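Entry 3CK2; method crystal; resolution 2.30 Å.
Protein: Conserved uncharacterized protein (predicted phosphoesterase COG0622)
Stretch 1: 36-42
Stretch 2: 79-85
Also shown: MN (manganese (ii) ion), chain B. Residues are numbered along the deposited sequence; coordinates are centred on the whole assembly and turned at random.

Stretch 1 36-42: VFHNGDS
Stretch 2 (79-85) KIIQTHG

The unusual feature here is a histidine ring held by a backbone carbonyl of the other stretch: His 84 ND1 donates to Asn 39 O at 2.7 Å, with an N-H...O angle of 160° and the oxygen at the ring edge near its plane. The same carbonyl also receives a CA-H...O contact, His 84 CA to Asn 39 O at 3.4 Å, so one oxygen meets both backbone and ring of His 84. His 84 takes chi1 t and chi2 65°, at phi/psi -69/-55.

In register, the CA atoms of Asn 39 and His 84 lie 5.3 Å apart. The two strands run roughly the same way, 27° between their directions. The strand axes approach only to 8.9 Å, and side chains fill the gap. Extended Phe 37 (-120/144, chi1 m, chi2 -93°) points toward the second strand; its CZ packs 3.9 Å from Ile 80 CD1, with Ile 80 in m, t. Gln 82, also pointing toward its partner, is extended with chi1 and chi2 both t and chi3 8°. Its NE2 donates to Asn 39 OD1 at 3.0 Å (148°), while Gln 82 OE1 sits 3.4 Å from Phe 37 CD1, at the ring edge. Asn 39 (-97/15, chi1 m, chi2 -21°) starts sideways, but its end reaches across.

Gly 40, at 106/-178, meets two demands for glycine: a CB would jam against the preceding carbonyl and lie 3.0 Å from His 84 ND1. Gly 40 N donates to His 38 ND1 at 3.1 Å, tying the turn back to its strand.

Asp 41, at 58/48 with chi1 -91° between wells, binds manganese through OD2 at 2.2 Å; two waters also coordinate the ion at 2.2 Å each. Asp 41 OD2 and His 84 NE2, 3.3 Å apart, each bind a metal and are not hydrogen-bonded; His 84 NE2, 4.4 Å from this MN, is not its ligand.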

# COMPACT_ATOMS: atom_id res chain seq x y z
N VAL A 36 -6.68 -0.17 6.29
CA VAL A 36 -6.79 -0.06 4.86
C VAL A 36 -5.96 1.13 4.43
O VAL A 36 -6.15 2.22 4.95
CB VAL A 36 -8.27 0.04 4.37
CG1 VAL A 36 -8.34 0.17 2.82
CG2 VAL A 36 -9.06 -1.18 4.84
N PHE A 37 -5.06 0.92 3.45
CA PHE A 37 -4.14 1.98 2.97
C PHE A 37 -4.30 2.33 1.49
O PHE A 37 -4.48 1.45 0.65
CB PHE A 37 -2.68 1.55 3.17
CG PHE A 37 -2.34 1.28 4.57
CD1 PHE A 37 -1.81 2.28 5.36
CD2 PHE A 37 -2.56 0.03 5.13
CE1 PHE A 37 -1.49 2.06 6.67
CE2 PHE A 37 -2.26 -0.20 6.46
CZ PHE A 37 -1.72 0.83 7.23
N HIS A 38 -4.14 3.60 1.17
CA HIS A 38 -4.12 4.03 -0.23
C HIS A 38 -2.86 4.86 -0.38
O HIS A 38 -2.66 5.78 0.37
CB HIS A 38 -5.38 4.82 -0.58
CG HIS A 38 -5.54 5.11 -2.03
ND1 HIS A 38 -4.61 5.80 -2.76
CD2 HIS A 38 -6.56 4.84 -2.87
CE1 HIS A 38 -5.03 5.91 -4.01
NE2 HIS A 38 -6.20 5.31 -4.11
N ASN A 39 -1.99 4.51 -1.33
CA ASN A 39 -0.66 5.11 -1.41
C ASN A 39 -0.56 6.28 -2.40
O ASN A 39 0.54 6.70 -2.79
CB ASN A 39 0.38 4.03 -1.72
CG ASN A 39 0.39 2.90 -0.69
OD1 ASN A 39 -0.06 3.09 0.44
ND2 ASN A 39 0.95 1.73 -1.09
N GLY A 40 -1.72 6.79 -2.81
CA GLY A 40 -1.84 8.03 -3.54
C GLY A 40 -2.16 7.92 -5.01
O GLY A 40 -2.31 6.83 -5.59
N ASP A 41 -2.21 9.09 -5.63
CA ASP A 41 -2.67 9.29 -7.00
C ASP A 41 -4.10 8.79 -7.15
O ASP A 41 -4.42 8.04 -8.06
CB ASP A 41 -1.73 8.61 -7.97
CG ASP A 41 -0.64 9.50 -8.46
OD1 ASP A 41 -0.49 10.61 -7.96
OD2 ASP A 41 0.07 9.03 -9.39
N SER A 42 -4.96 9.17 -6.22
CA SER A 42 -6.40 8.87 -6.31
C SER A 42 -7.13 9.86 -7.21
O SER A 42 -8.13 9.50 -7.86
CB SER A 42 -7.05 8.85 -4.91
OG SER A 42 -6.93 10.06 -4.25
N LYS A 79 5.05 -1.35 12.97
CA LYS A 79 5.21 0.01 12.45
C LYS A 79 5.25 0.01 10.91
O LYS A 79 6.19 -0.53 10.28
CB LYS A 79 6.46 0.65 12.99
CG LYS A 79 6.70 2.08 12.50
CD LYS A 79 7.88 2.71 13.26
CE LYS A 79 8.07 4.15 12.90
NZ LYS A 79 9.08 4.79 13.76
N ILE A 80 4.23 0.63 10.33
CA ILE A 80 4.04 0.73 8.92
C ILE A 80 4.35 2.20 8.57
O ILE A 80 3.89 3.13 9.25
CB ILE A 80 2.57 0.34 8.56
CG1 ILE A 80 2.29 -1.10 9.04
CG2 ILE A 80 2.29 0.54 7.06
CD1 ILE A 80 0.83 -1.58 9.02
N ILE A 81 5.18 2.40 7.54
CA ILE A 81 5.41 3.71 6.96
C ILE A 81 4.89 3.64 5.52
O ILE A 81 4.80 2.58 4.93
CB ILE A 81 6.89 4.20 7.11
CG1 ILE A 81 7.87 3.46 6.18
CG2 ILE A 81 7.37 4.06 8.58
CD1 ILE A 81 9.32 4.02 6.26
N GLN A 82 4.53 4.80 5.00
CA GLN A 82 3.74 4.91 3.81
C GLN A 82 4.05 6.22 3.11
O GLN A 82 4.02 7.30 3.72
CB GLN A 82 2.28 4.91 4.22
CG GLN A 82 1.29 4.84 3.13
CD GLN A 82 -0.12 5.03 3.60
OE1 GLN A 82 -0.38 5.36 4.77
NE2 GLN A 82 -1.06 4.84 2.68
N THR A 83 4.31 6.14 1.82
CA THR A 83 4.57 7.32 0.99
C THR A 83 4.21 6.97 -0.43
O THR A 83 4.10 5.79 -0.75
CB THR A 83 6.06 7.80 1.14
OG1 THR A 83 6.19 9.13 0.66
CG2 THR A 83 7.05 6.91 0.40
N HIS A 84 3.99 7.96 -1.29
CA HIS A 84 3.77 7.66 -2.71
C HIS A 84 5.02 7.14 -3.38
O HIS A 84 5.02 6.07 -3.95
CB HIS A 84 3.20 8.86 -3.45
CG HIS A 84 2.71 8.55 -4.83
ND1 HIS A 84 1.64 7.71 -5.07
CD2 HIS A 84 3.12 9.01 -6.05
CE1 HIS A 84 1.40 7.67 -6.38
NE2 HIS A 84 2.28 8.44 -6.99
N GLY A 85 6.11 7.88 -3.29
CA GLY A 85 7.43 7.42 -3.79
C GLY A 85 8.17 8.45 -4.62
O GLY A 85 9.38 8.43 -4.68
MN MN B . 0.06 7.20 -10.64
O HOH W 1 0.33 8.39 -12.47
O HOH W 2 2.25 7.41 -10.67